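Local coordinates for protein CG8862 (Drosophila melanogaster, PDB 3ISM) that probably cleaves DNA and RNA as a magnesium-dependent mitochondrial endonuclease of the DNA/RNA non-specific endonuclease family, at residues B[34-45]-B[78-87]. Residues are numbered along the deposited sequence; the frame is centred on the assembly and turned at random. Where two conformers were deposited one is given.
Sequences RSHSDYVLSYDR and DESIHPFFRS
The antiparallel hairpin of strands 33-35 and 40-44, at one margin of the large mixed sheet of this endonuclease, meets the loop 78-87 through Arg34, Tyr43 and Arg45. In the conformer given, one of two deposited, Arg34 bends at chi3 (63°) and brings NH2 to 2.8 Å from Asp78 OD2 in a salt bridge; the oxygen lies over a face of the guanidinium. Asp78 OD2 also bonds Ser122 OG, while Asp78 OD1 accepts Ser80 N in an Asx turn. Ser80 OG donates to Asp78 OD1 as well, at 2.7 Å. A leucine in place of Asp78 would probably leave Arg34 without its carboxylate mate and Ser80 N and OG without their shared acceptor, undoing the Asx turn. Ile81 CD1 sits over the Tyr43 ring, 4.2 Å from its centroid, a CH-pi contact. With CG anti to the backbone N (chi1 -169°), Tyr43 extends to the loop, where OH donates to Phe85 O at 2.7 Å. Water 1 links the same OH to Ser87 N. Arg45 CB lies over the Phe85 ring, while Arg45 NH2 bonds Pro28 O of the second subunit. Arg34-Asp78 at one end, Tyr43 with its buried, bonded hydroxyl between, and Arg45 on Phe85 beyond probably hold loop to hairpin.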
ATOM      1  N   ARG B  34      -9.707  10.003  12.154  1.00 34.75           N
ATOM      2  CA  ARG B  34     -10.256   9.968  13.502  0.50 34.37           C
ATOM      3  C   ARG B  34      -9.603  11.020  14.386  1.00 33.92           C
ATOM      4  O   ARG B  34      -8.407  11.273  14.291  1.00 33.61           O
ATOM      5  CB  ARG B  34     -10.066   8.583  14.116  0.50 34.57           C
ATOM      6  CG  ARG B  34     -11.076   7.530  13.638  0.50 35.06           C
ATOM      7  CD  ARG B  34     -10.778   6.145  14.210  0.50 34.44           C
ATOM      8  NE  ARG B  34     -10.889   6.116  15.668  0.50 34.72           N
ATOM      9  CZ  ARG B  34      -9.855   6.128  16.509  0.50 34.87           C
ATOM     10  NH1 ARG B  34      -8.610   6.152  16.048  0.50 35.08           N
ATOM     11  NH2 ARG B  34     -10.066   6.101  17.819  0.50 33.90           N
ATOM     12  N   SER B  35     -10.399  11.634  15.247  1.00 33.30           N
ATOM     13  CA  SER B  35      -9.919  12.705  16.111  0.50 32.75           C
ATOM     14  C   SER B  35      -9.827  12.238  17.553  1.00 32.39           C
ATOM     15  O   SER B  35     -10.752  11.619  18.060  1.00 32.18           O
ATOM     16  CB  SER B  35     -10.861  13.911  16.030  0.50 32.92           C
ATOM     17  OG  SER B  35     -11.104  14.295  14.688  0.50 32.79           O
ATOM     18  N   HIS B  36      -8.713  12.540  18.200  1.00 31.80           N
ATOM     19  CA  HIS B  36      -8.617  12.377  19.633  1.00 31.77           C
ATOM     20  C   HIS B  36      -8.635  13.782  20.234  1.00 31.79           C
ATOM     21  O   HIS B  36      -8.837  14.770  19.516  1.00 31.61           O
ATOM     22  CB  HIS B  36      -7.380  11.553  20.018  1.00 31.70           C
ATOM     23  CG  HIS B  36      -7.459  10.132  19.555  1.00 31.76           C
ATOM     24  ND1 HIS B  36      -8.061   9.139  20.300  1.00 31.67           N
ATOM     25  CD2 HIS B  36      -7.074   9.550  18.393  1.00 31.57           C
ATOM     26  CE1 HIS B  36      -8.017   8.000  19.631  1.00 31.50           C
ATOM     27  NE2 HIS B  36      -7.430   8.224  18.466  1.00 31.85           N
ATOM     28  N   SER B  37      -8.462  13.867  21.542  1.00 32.00           N
ATOM     29  CA  SER B  37      -8.491  15.135  22.242  1.00 32.29           C
ATOM     30  C   SER B  37      -7.388  16.115  21.852  1.00 32.09           C
ATOM     31  O   SER B  37      -7.581  17.323  21.972  1.00 32.59           O
ATOM     32  CB  SER B  37      -8.445  14.903  23.745  1.00 32.63           C
ATOM     33  OG  SER B  37      -9.446  13.983  24.151  1.00 34.11           O
ATOM     34  N   ASP B  38      -6.236  15.614  21.411  1.00 31.54           N
ATOM     35  CA  ASP B  38      -5.095  16.500  21.133  1.00 31.17           C
ATOM     36  C   ASP B  38      -4.239  16.050  19.951  1.00 30.69           C
ATOM     37  O   ASP B  38      -3.148  16.572  19.740  1.00 30.96           O
ATOM     38  CB  ASP B  38      -4.228  16.702  22.387  1.00 31.02           C
ATOM     39  CG  ASP B  38      -3.380  17.981  22.327  1.00 31.79           C
ATOM     40  OD1 ASP B  38      -3.900  19.032  21.892  1.00 32.07           O
ATOM     41  OD2 ASP B  38      -2.192  17.943  22.738  1.00 32.18           O
ATOM     42  N   TYR B  39      -4.735  15.088  19.177  1.00 30.22           N
ATOM     43  CA  TYR B  39      -4.128  14.758  17.883  1.00 29.99           C
ATOM     44  C   TYR B  39      -5.167  14.219  16.910  1.00 30.01           C
ATOM     45  O   TYR B  39      -6.290  13.899  17.308  1.00 30.34           O
ATOM     46  CB  TYR B  39      -2.925  13.809  18.018  1.00 29.18           C
ATOM     47  CG  TYR B  39      -3.211  12.368  18.420  1.00 29.03           C
ATOM     48  CD1 TYR B  39      -3.129  11.343  17.486  1.00 29.13           C
ATOM     49  CD2 TYR B  39      -3.498  12.026  19.739  1.00 28.04           C
ATOM     50  CE1 TYR B  39      -3.352  10.026  17.845  1.00 28.90           C
ATOM     51  CE2 TYR B  39      -3.716  10.705  20.107  1.00 26.96           C
ATOM     52  CZ  TYR B  39      -3.641   9.715  19.159  1.00 28.65           C
ATOM     53  OH  TYR B  39      -3.862   8.392  19.504  1.00 29.53           O
ATOM     54  N   VAL B  40      -4.796  14.165  15.637  1.00 29.53           N
ATOM     55  CA  VAL B  40      -5.672  13.650  14.587  1.00 30.40           C
ATOM     56  C   VAL B  40      -4.987  12.449  13.927  1.00 30.83           C
ATOM     57  O   VAL B  40      -3.772  12.447  13.750  1.00 30.75           O
ATOM     58  CB  VAL B  40      -6.043  14.750  13.546  1.00 29.90           C
ATOM     59  CG1 VAL B  40      -6.973  14.204  12.472  1.00 29.79           C
ATOM     60  CG2 VAL B  40      -6.708  15.942  14.239  1.00 29.46           C
ATOM     61  N   LEU B  41      -5.767  11.428  13.593  1.00 31.37           N
ATOM     62  CA  LEU B  41      -5.222  10.180  13.072  1.00 32.27           C
ATOM     63  C   LEU B  41      -5.966   9.708  11.829  1.00 32.00           C
ATOM     64  O   LEU B  41      -7.186   9.623  11.844  1.00 32.65           O
ATOM     65  CB  LEU B  41      -5.293   9.105  14.158  1.00 32.43           C
ATOM     66  CG  LEU B  41      -4.795   7.689  13.825  1.00 34.70           C
ATOM     67  CD1 LEU B  41      -3.844   7.245  14.926  1.00 35.74           C
ATOM     68  CD2 LEU B  41      -5.932   6.714  13.719  1.00 36.46           C
ATOM     69  N   SER B  42      -5.226   9.384  10.769  1.00 31.65           N
ATOM     70  CA  SER B  42      -5.786   8.685   9.623  1.00 30.91           C
ATOM     71  C   SER B  42      -5.287   7.249   9.709  1.00 30.39           C
ATOM     72  O   SER B  42      -4.082   7.021   9.782  1.00 29.44           O
ATOM     73  CB  SER B  42      -5.349   9.345   8.324  1.00 31.23           C
ATOM     74  OG  SER B  42      -5.590   8.534   7.179  1.00 33.93           O
ATOM     75  N   TYR B  43      -6.220   6.292   9.763  1.00 29.50           N
ATOM     76  CA  TYR B  43      -5.866   4.892  10.011  1.00 29.60           C
ATOM     77  C   TYR B  43      -5.842   4.088   8.714  1.00 29.73           C
ATOM     78  O   TYR B  43      -6.782   4.165   7.902  1.00 29.26           O
ATOM     79  CB  TYR B  43      -6.853   4.238  10.983  1.00 28.70           C
ATOM     80  CG  TYR B  43      -6.402   2.882  11.484  1.00 28.49           C
ATOM     81  CD1 TYR B  43      -5.248   2.756  12.274  1.00 27.07           C
ATOM     82  CD2 TYR B  43      -7.108   1.722  11.157  1.00 26.47           C
ATOM     83  CE1 TYR B  43      -4.826   1.500  12.739  1.00 26.24           C
ATOM     84  CE2 TYR B  43      -6.696   0.462  11.612  1.00 23.93           C
ATOM     85  CZ  TYR B  43      -5.554   0.367  12.411  1.00 26.92           C
ATOM     86  OH  TYR B  43      -5.146  -0.858  12.891  1.00 28.03           O
ATOM     87  N   ASP B  44      -4.776   3.321   8.532  1.00 29.84           N
ATOM     88  CA  ASP B  44      -4.636   2.459   7.357  1.00 31.16           C
ATOM     89  C   ASP B  44      -5.126   1.059   7.743  1.00 31.15           C
ATOM     90  O   ASP B  44      -4.389   0.293   8.365  1.00 31.66           O
ATOM     91  CB  ASP B  44      -3.170   2.442   6.909  1.00 31.52           C
ATOM     92  CG  ASP B  44      -2.940   1.648   5.631  1.00 33.91           C
ATOM     93  OD1 ASP B  44      -3.876   0.968   5.169  1.00 35.16           O
ATOM     94  OD2 ASP B  44      -1.816   1.725   5.076  1.00 34.14           O
ATOM     95  N   ARG B  45      -6.385   0.759   7.409  1.00 30.67           N
ATOM     96  CA  ARG B  45      -7.011  -0.525   7.753  1.00 31.05           C
ATOM     97  C   ARG B  45      -6.330  -1.756   7.138  1.00 31.37           C
ATOM     98  O   ARG B  45      -6.373  -2.834   7.721  1.00 30.82           O
ATOM     99  CB  ARG B  45      -8.492  -0.525   7.396  1.00 30.23           C
ATOM    100  CG  ARG B  45      -9.321   0.381   8.301  1.00 29.78           C
ATOM    101  CD  ARG B  45     -10.775   0.424   7.861  1.00 29.42           C
ATOM    102  NE  ARG B  45     -10.943   1.057   6.554  1.00 31.79           N
ATOM    103  CZ  ARG B  45     -12.074   1.009   5.841  1.00 31.59           C
ATOM    104  NH1 ARG B  45     -13.127   0.339   6.296  1.00 31.03           N
ATOM    105  NH2 ARG B  45     -12.154   1.636   4.678  1.00 30.42           N
ATOM    106  N   ASP B  78      -7.848  -0.431  20.020  1.00 31.21           N
ATOM    107  CA  ASP B  78      -8.786   0.653  19.724  1.00 31.84           C
ATOM    108  C   ASP B  78     -10.136   0.069  19.263  1.00 31.74           C
ATOM    109  O   ASP B  78     -10.256  -0.447  18.140  1.00 31.13           O
ATOM    110  CB  ASP B  78      -8.192   1.569  18.645  1.00 31.43           C
ATOM    111  CG  ASP B  78      -9.057   2.794  18.374  1.00 32.35           C
ATOM    112  OD1 ASP B  78     -10.222   2.836  18.829  1.00 31.68           O
ATOM    113  OD2 ASP B  78      -8.556   3.721  17.705  1.00 32.22           O
ATOM    114  N   GLU B  79     -11.140   0.192  20.125  1.00 31.92           N
ATOM    115  CA  GLU B  79     -12.442  -0.434  19.919  0.50 32.49           C
ATOM    116  C   GLU B  79     -13.305   0.342  18.939  1.00 32.60           C
ATOM    117  O   GLU B  79     -14.356  -0.131  18.510  1.00 33.27           O
ATOM    118  CB  GLU B  79     -13.173  -0.597  21.259  0.50 32.46           C
ATOM    119  CG  GLU B  79     -12.648  -1.748  22.098  0.50 33.27           C
ATOM    120  CD  GLU B  79     -13.020  -1.638  23.563  0.50 34.98           C
ATOM    121  OE1 GLU B  79     -13.718  -0.671  23.942  0.50 36.27           O
ATOM    122  OE2 GLU B  79     -12.599  -2.519  24.343  0.50 35.60           O
ATOM    123  N   SER B  80     -12.870   1.542  18.582  1.00 32.77           N
ATOM    124  CA  SER B  80     -13.583   2.281  17.551  1.00 33.05           C
ATOM    125  C   SER B  80     -13.179   1.805  16.147  1.00 32.55           C
ATOM    126  O   SER B  80     -13.772   2.252  15.162  1.00 33.03           O
ATOM    127  CB  SER B  80     -13.345   3.777  17.694  1.00 33.21           C
ATOM    128  OG  SER B  80     -12.054   4.102  17.229  1.00 35.26           O
ATOM    129  N   ILE B  81     -12.187   0.907  16.053  1.00 31.72           N
ATOM    130  CA  ILE B  81     -11.800   0.280  14.762  1.00 30.71           C
ATOM    131  C   ILE B  81     -12.507  -1.084  14.627  1.00 30.81           C
ATOM    132  O   ILE B  81     -12.570  -1.854  15.600  1.00 30.25           O
ATOM    133  CB  ILE B  81     -10.256   0.031  14.640  1.00 30.74           C
ATOM    134  CG1 ILE B  81      -9.419   1.283  14.990  1.00 30.48           C
ATOM    135  CG2 ILE B  81      -9.884  -0.503  13.256  1.00 29.26           C
ATOM    136  CD1 ILE B  81      -9.568   2.417  14.028  1.00 30.54           C
ATOM    137  N   HIS B  82     -13.039  -1.375  13.437  1.00 30.21           N
ATOM    138  CA  HIS B  82     -13.687  -2.669  13.157  1.00 30.33           C
ATOM    139  C   HIS B  82     -12.696  -3.799  13.513  1.00 30.02           C
ATOM    140  O   HIS B  82     -11.509  -3.684  13.211  1.00 29.60           O
ATOM    141  CB  HIS B  82     -14.118  -2.722  11.667  1.00 29.94           C
ATOM    142  CG  HIS B  82     -14.927  -3.933  11.292  1.00 30.64           C
ATOM    143  ND1 HIS B  82     -14.370  -5.185  11.124  1.00 29.55           N
ATOM    144  CD2 HIS B  82     -16.251  -4.078  11.038  1.00 31.19           C
ATOM    145  CE1 HIS B  82     -15.318  -6.052  10.809  1.00 31.33           C
ATOM    146  NE2 HIS B  82     -16.468  -5.406  10.746  1.00 31.68           N
ATOM    147  N   PRO B  83     -13.171  -4.870  14.184  1.00 29.89           N
ATOM    148  CA  PRO B  83     -12.293  -5.977  14.613  1.00 30.36           C
ATOM    149  C   PRO B  83     -11.364  -6.569  13.536  1.00 30.54           C
ATOM    150  O   PRO B  83     -10.263  -7.029  13.874  1.00 30.60           O
ATOM    151  CB  PRO B  83     -13.274  -7.027  15.141  1.00 30.67           C
ATOM    152  CG  PRO B  83     -14.438  -6.215  15.626  1.00 30.42           C
ATOM    153  CD  PRO B  83     -14.562  -5.082  14.626  1.00 30.40           C
ATOM    154  N   PHE B  84     -11.764  -6.507  12.264  1.00 30.05           N
ATOM    155  CA  PHE B  84     -10.951  -7.060  11.166  1.00 29.75           C
ATOM    156  C   PHE B  84      -9.666  -6.293  11.007  1.00 29.69           C
ATOM    157  O   PHE B  84      -8.683  -6.830  10.519  1.00 28.88           O
ATOM    158  CB  PHE B  84     -11.689  -6.968   9.817  1.00 30.33           C
ATOM    159  CG  PHE B  84     -12.790  -7.986   9.631  1.00 30.66           C
ATOM    160  CD1 PHE B  84     -13.183  -8.837  10.666  1.00 32.39           C
ATOM    161  CD2 PHE B  84     -13.474  -8.041   8.425  1.00 31.61           C
ATOM    162  CE1 PHE B  84     -14.229  -9.760  10.479  1.00 33.23           C
ATOM    163  CE2 PHE B  84     -14.504  -8.931   8.224  1.00 31.90           C
ATOM    164  CZ  PHE B  84     -14.890  -9.804   9.251  1.00 33.04           C
ATOM    165  N   PHE B  85      -9.670  -5.016  11.396  1.00 29.66           N
ATOM    166  CA  PHE B  85      -8.531  -4.140  11.059  1.00 29.20           C
ATOM    167  C   PHE B  85      -7.754  -3.618  12.265  1.00 29.22           C
ATOM    168  O   PHE B  85      -6.911  -2.734  12.113  1.00 28.37           O
ATOM    169  CB  PHE B  85      -9.001  -2.964  10.192  1.00 28.76           C
ATOM    170  CG  PHE B  85     -10.001  -3.355   9.138  1.00 28.08           C
ATOM    171  CD1 PHE B  85      -9.668  -4.281   8.147  1.00 26.00           C
ATOM    172  CD2 PHE B  85     -11.275  -2.801   9.140  1.00 28.54           C
ATOM    173  CE1 PHE B  85     -10.603  -4.662   7.180  1.00 26.88           C
ATOM    174  CE2 PHE B  85     -12.220  -3.170   8.166  1.00 28.86           C
ATOM    175  CZ  PHE B  85     -11.883  -4.098   7.191  1.00 26.68           C
ATOM    176  N   ARG B  86      -8.038  -4.169  13.447  1.00 29.69           N
ATOM    177  CA  ARG B  86      -7.352  -3.771  14.683  1.00 30.70           C
ATOM    178  C   ARG B  86      -6.039  -4.488  14.875  1.00 31.16           C
ATOM    179  O   ARG B  86      -5.994  -5.714  14.800  1.00 32.48           O
ATOM    180  CB  ARG B  86      -8.175  -4.156  15.882  1.00 30.51           C
ATOM    181  CG  ARG B  86      -9.160  -3.153  16.325  1.00 31.01           C
ATOM    182  CD  ARG B  86      -9.998  -3.745  17.435  1.00 29.17           C
ATOM    183  NE  ARG B  86     -11.387  -3.352  17.266  1.00 27.45           N
ATOM    184  CZ  ARG B  86     -12.388  -3.797  18.009  1.00 28.55           C
ATOM    185  NH1 ARG B  86     -12.160  -4.653  18.995  1.00 26.53           N
ATOM    186  NH2 ARG B  86     -13.615  -3.357  17.766  1.00 30.76           N
ATOM    187  N   SER B  87      -4.980  -3.749  15.171  1.00 30.61           N
ATOM    188  CA  SER B  87      -3.801  -4.389  15.748  1.00 29.89           C
ATOM    189  C   SER B  87      -4.054  -4.715  17.225  1.00 29.41           C
ATOM    190  O   SER B  87      -4.829  -4.019  17.922  1.00 29.00           O
ATOM    191  CB  SER B  87      -2.544  -3.538  15.581  1.00 29.60           C
ATOM    192  OG  SER B  87      -2.738  -2.231  16.100  1.00 31.07           O
TER
HETATM  193  O   HOH W   1      -4.982  -0.857  15.680  1.00 16.77           O